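Local coordinates for Lmo0135 protein (Listeria monocytogenes EGD-e, PDB 5ISU), which probably serves as the extracytoplasmic substrate-binding component of an ABC transporter, with a presumed role in peptide uptake, at residues P406-S415 with D430-V438. Sequence-based numbering, arbitrary orientation.
Sequences PDAYKSLYLS and DALWEKGAV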
ATOM      1  N   PRO A 406       8.077  -1.091  -9.921  1.00 45.71           N
ATOM      2  CA  PRO A 406       7.085  -0.483 -10.812  1.00 44.94           C
ATOM      3  C   PRO A 406       6.222  -1.477 -11.595  1.00 43.54           C
ATOM      4  O   PRO A 406       5.174  -1.101 -12.089  1.00 45.99           O
ATOM      5  CB  PRO A 406       7.941   0.378 -11.750  1.00 45.21           C
ATOM      6  CG  PRO A 406       9.281  -0.293 -11.758  1.00 45.83           C
ATOM      7  CD  PRO A 406       9.463  -0.833 -10.383  1.00 45.46           C
ATOM      8  N   ASP A 407       6.636  -2.730 -11.696  1.00 46.32           N
ATOM      9  CA  ASP A 407       5.827  -3.732 -12.434  1.00 47.21           C
ATOM     10  C   ASP A 407       4.437  -3.926 -11.800  1.00 48.16           C
ATOM     11  O   ASP A 407       3.470  -4.217 -12.498  1.00 50.53           O
ATOM     12  CB  ASP A 407       6.539  -5.072 -12.482  1.00 48.56           C
ATOM     13  CG  ASP A 407       5.795  -6.106 -13.331  1.00 52.37           C
ATOM     14  OD1 ASP A 407       5.627  -5.887 -14.554  1.00 51.80           O
ATOM     15  OD2 ASP A 407       5.410  -7.161 -12.782  1.00 55.60           O
ATOM     16  N   ALA A 408       4.326  -3.735 -10.486  1.00 45.25           N
ATOM     17  CA  ALA A 408       3.030  -3.896  -9.822  1.00 47.09           C
ATOM     18  C   ALA A 408       1.984  -2.861 -10.295  1.00 46.90           C
ATOM     19  O   ALA A 408       0.779  -3.091 -10.167  1.00 48.72           O
ATOM     20  CB  ALA A 408       3.191  -3.846  -8.293  1.00 45.25           C
ATOM     21  N   TYR A 409       2.448  -1.750 -10.871  1.00 45.95           N
ATOM     22  CA  TYR A 409       1.563  -0.691 -11.342  1.00 44.71           C
ATOM     23  C   TYR A 409       0.874  -1.005 -12.661  1.00 45.57           C
ATOM     24  O   TYR A 409      -0.013  -0.258 -13.066  1.00 45.82           O
ATOM     25  CB  TYR A 409       2.328   0.623 -11.498  1.00 43.25           C
ATOM     26  CG  TYR A 409       2.868   1.268 -10.230  1.00 41.53           C
ATOM     27  CD1 TYR A 409       3.924   0.711  -9.521  1.00 41.92           C
ATOM     28  CD2 TYR A 409       2.400   2.504  -9.816  1.00 40.45           C
ATOM     29  CE1 TYR A 409       4.447   1.338  -8.400  1.00 39.32           C
ATOM     30  CE2 TYR A 409       2.912   3.133  -8.701  1.00 40.41           C
ATOM     31  CZ  TYR A 409       3.940   2.556  -8.003  1.00 40.28           C
ATOM     32  OH  TYR A 409       4.438   3.217  -6.888  1.00 39.91           O
ATOM     33  N   LYS A 410       1.269  -2.084 -13.330  1.00 48.08           N
ATOM     34  CA  LYS A 410       0.649  -2.477 -14.617  1.00 51.95           C
ATOM     35  C   LYS A 410      -0.873  -2.546 -14.622  1.00 53.00           C
ATOM     36  O   LYS A 410      -1.504  -2.141 -15.601  1.00 52.80           O
ATOM     37  CB  LYS A 410       1.125  -3.865 -15.048  1.00 56.30           C
ATOM     38  CG  LYS A 410       2.540  -3.934 -15.572  1.00 60.84           C
ATOM     39  CD  LYS A 410       2.884  -5.310 -16.142  1.00 64.26           C
ATOM     40  CE  LYS A 410       2.695  -6.427 -15.123  1.00 65.59           C
ATOM     41  NZ  LYS A 410       3.425  -7.651 -15.559  1.00 66.99           N
ATOM     42  N   SER A 411      -1.440  -3.099 -13.543  1.00 53.57           N
ATOM     43  CA  SER A 411      -2.892  -3.301 -13.397  1.00 54.11           C
ATOM     44  C   SER A 411      -3.704  -1.987 -13.337  1.00 54.17           C
ATOM     45  O   SER A 411      -4.942  -2.001 -13.349  1.00 53.35           O
ATOM     46  CB  SER A 411      -3.169  -4.171 -12.159  1.00 56.71           C
ATOM     47  OG  SER A 411      -2.656  -3.563 -10.969  1.00 60.33           O
ATOM     48  N   LEU A 412      -2.994  -0.861 -13.272  1.00 53.92           N
ATOM     49  CA  LEU A 412      -3.611   0.469 -13.260  1.00 53.52           C
ATOM     50  C   LEU A 412      -3.422   1.191 -14.592  1.00 51.95           C
ATOM     51  O   LEU A 412      -4.036   2.239 -14.809  1.00 51.97           O
ATOM     52  CB  LEU A 412      -2.977   1.334 -12.164  1.00 51.43           C
ATOM     53  CG  LEU A 412      -3.181   0.910 -10.713  1.00 53.17           C
ATOM     54  CD1 LEU A 412      -1.975   1.288  -9.869  1.00 53.25           C
ATOM     55  CD2 LEU A 412      -4.460   1.502 -10.152  1.00 54.03           C
ATOM     56  N   TYR A 413      -2.558   0.672 -15.464  1.00 51.59           N
ATOM     57  CA  TYR A 413      -2.281   1.368 -16.754  1.00 52.38           C
ATOM     58  C   TYR A 413      -2.319   0.547 -18.056  1.00 52.84           C
ATOM     59  O   TYR A 413      -2.260   1.140 -19.146  1.00 52.99           O
ATOM     60  CB  TYR A 413      -0.956   2.135 -16.635  1.00 51.54           C
ATOM     61  CG  TYR A 413      -1.017   3.133 -15.519  1.00 47.96           C
ATOM     62  CD1 TYR A 413      -1.740   4.301 -15.675  1.00 49.29           C
ATOM     63  CD2 TYR A 413      -0.417   2.889 -14.292  1.00 47.49           C
ATOM     64  CE1 TYR A 413      -1.856   5.224 -14.658  1.00 47.73           C
ATOM     65  CE2 TYR A 413      -0.522   3.812 -13.249  1.00 45.04           C
ATOM     66  CZ  TYR A 413      -1.242   4.983 -13.447  1.00 46.38           C
ATOM     67  OH  TYR A 413      -1.388   5.931 -12.463  1.00 41.35           O
ATOM     68  N   LEU A 414      -2.399  -0.786 -17.966  1.00 53.25           N
ATOM     69  CA  LEU A 414      -2.508  -1.619 -19.196  1.00 55.63           C
ATOM     70  C   LEU A 414      -3.902  -1.437 -19.793  1.00 55.33           C
ATOM     71  O   LEU A 414      -4.866  -1.210 -19.060  1.00 55.53           O
ATOM     72  CB  LEU A 414      -2.253  -3.113 -18.919  1.00 56.37           C
ATOM     73  CG  LEU A 414      -0.832  -3.557 -18.536  1.00 57.46           C
ATOM     74  CD1 LEU A 414      -0.834  -4.989 -18.011  1.00 60.06           C
ATOM     75  CD2 LEU A 414       0.124  -3.421 -19.714  1.00 57.65           C
ATOM     76  N   SER A 415      -4.009  -1.542 -21.113  1.00 55.67           N
ATOM     77  CA  SER A 415      -5.307  -1.380 -21.799  1.00 58.30           C
ATOM     78  C   SER A 415      -6.411  -2.251 -21.216  1.00 61.64           C
ATOM     79  O   SER A 415      -7.528  -1.780 -21.018  1.00 61.43           O
ATOM     80  CB  SER A 415      -5.182  -1.698 -23.297  1.00 59.29           C
ATOM     81  OG  SER A 415      -4.300  -0.805 -23.942  1.00 57.55           O
ATOM     82  N   ASP A 430       1.972  -0.342 -23.590  1.00 59.82           N
ATOM     83  CA  ASP A 430       1.793  -1.679 -23.026  1.00 62.19           C
ATOM     84  C   ASP A 430       2.978  -2.602 -23.367  1.00 57.40           C
ATOM     85  O   ASP A 430       3.343  -3.448 -22.551  1.00 53.18           O
ATOM     86  CB  ASP A 430       0.439  -2.290 -23.446  1.00 67.83           C
ATOM     87  CG  ASP A 430      -0.781  -1.575 -22.784  1.00 72.76           C
ATOM     88  OD1 ASP A 430      -0.608  -0.530 -22.100  1.00 74.80           O
ATOM     89  OD2 ASP A 430      -1.922  -2.062 -22.957  1.00 76.79           O
ATOM     90  N   ALA A 431       3.593  -2.402 -24.536  1.00 55.66           N
ATOM     91  CA  ALA A 431       4.776  -3.192 -24.944  1.00 57.26           C
ATOM     92  C   ALA A 431       5.969  -2.855 -24.046  1.00 55.45           C
ATOM     93  O   ALA A 431       6.768  -3.737 -23.724  1.00 54.85           O
ATOM     94  CB  ALA A 431       5.126  -2.960 -26.420  1.00 58.68           C
ATOM     95  N   LEU A 432       6.078  -1.580 -23.652  1.00 53.20           N
ATOM     96  CA  LEU A 432       7.121  -1.141 -22.716  1.00 52.85           C
ATOM     97  C   LEU A 432       6.918  -1.786 -21.331  1.00 51.01           C
ATOM     98  O   LEU A 432       7.879  -2.263 -20.724  1.00 47.95           O
ATOM     99  CB  LEU A 432       7.162   0.392 -22.580  1.00 53.71           C
ATOM    100  CG  LEU A 432       7.868   1.178 -23.692  1.00 56.60           C
ATOM    101  CD1 LEU A 432       7.569   2.666 -23.582  1.00 55.73           C
ATOM    102  CD2 LEU A 432       9.377   0.921 -23.674  1.00 57.30           C
ATOM    103  N   TRP A 433       5.675  -1.785 -20.839  1.00 49.97           N
ATOM    104  CA  TRP A 433       5.372  -2.418 -19.554  1.00 49.38           C
ATOM    105  C   TRP A 433       5.873  -3.848 -19.572  1.00 49.94           C
ATOM    106  O   TRP A 433       6.626  -4.239 -18.687  1.00 45.24           O
ATOM    107  CB  TRP A 433       3.877  -2.418 -19.223  1.00 49.03           C
ATOM    108  CG  TRP A 433       3.286  -1.101 -18.703  1.00 50.27           C
ATOM    109  CD1 TRP A 433       2.425  -0.262 -19.365  1.00 49.76           C
ATOM    110  CD2 TRP A 433       3.479  -0.520 -17.403  1.00 47.89           C
ATOM    111  NE1 TRP A 433       2.078   0.787 -18.559  1.00 46.94           N
ATOM    112  CE2 TRP A 433       2.709   0.657 -17.353  1.00 47.22           C
ATOM    113  CE3 TRP A 433       4.212  -0.891 -16.271  1.00 47.01           C
ATOM    114  CZ2 TRP A 433       2.674   1.490 -16.213  1.00 46.88           C
ATOM    115  CZ3 TRP A 433       4.176  -0.069 -15.152  1.00 46.15           C
ATOM    116  CH2 TRP A 433       3.407   1.103 -15.132  1.00 44.44           C
ATOM    117  N   GLU A 434       5.483  -4.613 -20.596  1.00 55.43           N
ATOM    118  CA  GLU A 434       5.909  -6.022 -20.704  1.00 60.25           C
ATOM    119  C   GLU A 434       7.415  -6.190 -20.882  1.00 56.24           C
ATOM    120  O   GLU A 434       8.006  -7.100 -20.317  1.00 55.21           O
ATOM    121  CB  GLU A 434       5.129  -6.772 -21.779  1.00 66.54           C
ATOM    122  CG  GLU A 434       3.671  -6.981 -21.371  1.00 75.88           C
ATOM    123  CD  GLU A 434       2.969  -8.073 -22.172  1.00 87.16           C
ATOM    124  OE1 GLU A 434       3.417  -8.391 -23.303  1.00 92.37           O
ATOM    125  OE2 GLU A 434       1.962  -8.622 -21.663  1.00 94.09           O
ATOM    126  N   LYS A 435       8.022  -5.278 -21.625  1.00 54.40           N
ATOM    127  CA  LYS A 435       9.462  -5.286 -21.829  1.00 56.12           C
ATOM    128  C   LYS A 435      10.188  -5.044 -20.493  1.00 52.06           C
ATOM    129  O   LYS A 435      11.190  -5.679 -20.209  1.00 52.09           O
ATOM    130  CB  LYS A 435       9.841  -4.215 -22.859  1.00 60.12           C
ATOM    131  CG  LYS A 435      11.297  -4.176 -23.317  1.00 66.25           C
ATOM    132  CD  LYS A 435      11.482  -2.996 -24.277  1.00 70.28           C
ATOM    133  CE  LYS A 435      12.938  -2.685 -24.612  1.00 73.94           C
ATOM    134  NZ  LYS A 435      13.592  -3.743 -25.416  1.00 77.12           N
ATOM    135  N   GLY A 436       9.660  -4.147 -19.666  1.00 48.86           N
ATOM    136  CA  GLY A 436      10.279  -3.840 -18.380  1.00 48.00           C
ATOM    137  C   GLY A 436      10.263  -5.017 -17.428  1.00 47.70           C
ATOM    138  O   GLY A 436      11.201  -5.213 -16.650  1.00 46.95           O
ATOM    139  N   ALA A 437       9.191  -5.801 -17.506  1.00 47.26           N
ATOM    140  CA  ALA A 437       9.030  -6.987 -16.681  1.00 48.06           C
ATOM    141  C   ALA A 437      10.069  -8.064 -16.963  1.00 51.62           C
ATOM    142  O   ALA A 437      10.383  -8.839 -16.055  1.00 54.53           O
ATOM    143  CB  ALA A 437       7.631  -7.576 -16.856  1.00 47.82           C
ATOM    144  N   VAL A 438      10.597  -8.126 -18.200  1.00 52.06           N
ATOM    145  CA  VAL A 438      11.571  -9.182 -18.584  1.00 53.38           C
ATOM    146  C   VAL A 438      13.029  -8.718 -18.764  1.00 54.49           C
ATOM    147  O   VAL A 438      13.874  -9.521 -19.157  1.00 56.56           O
ATOM    148  CB  VAL A 438      11.111  -9.955 -19.857  1.00 53.68           C
ATOM    149  CG1 VAL A 438       9.700 -10.501 -19.665  1.00 53.48           C
ATOM    150  CG2 VAL A 438      11.151  -9.081 -21.105  1.00 54.13           C
TER
HETATM  151  O   HOH W   1       6.472  -3.726 -16.023  1.00 41.23           O
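Trp433 reaches out of helix 427-438 and lays its indole across the turns of 406-415, a worked example of one large aromatic knob seated in a hollow built from several small surfaces. Lys410 supplies the floor: its CA lies over the six-membered ring, 11° off the normal, in a CH-pi contact. Farther along the same side chain, Lys410 CG comes within 3.5 Å of Trp433 CE3. From the same side as Lys410, two more carbons approach the indole obliquely. Tyr409 CB lies 3.8 Å from Trp433 CH2, and Tyr413 CB lies 3.7 Å from Trp433 CZ2. Pro406 O, by contrast, meets CZ3 at the ring edge. With CG anti to the carbonyl carbon (chi1 -59°), the Tyr413 ring leads away from the indole, and its OH hydrogen-bonds Tyr400 OH. Leu414 CD2 lies beside the five-membered end of the indole, again obliquely and from the side of Lys410, and touches both Trp433 CB and Asp430 CG.

The protein belongs to the family 5 solute-binding proteins of the PBP clan, and here the long connection after strand 395-400 is fastened back onto the helix that follows it; helix 442-458 adds Ile452 against the same indole. Trp433 NE1, buried here, finds no polar partner in the model.

Polar ties lie towards both ends of this fit. Asp430 OD2 takes two bonds from Ser415: the backbone N approaches on the syn side at 2.8 Å, nearly straight at 168°, whereas OG comes from above the carboxylate plane. Towards the other end, a water bridges Trp433 O and Asp407 OD1, the latter also packed 3.5 Å from Ala437 CB. A bend at chi3 brings Lys410 NZ round to a salt bridge within 406-415 to Asp407 OD1, whose hydrogen bond is weak.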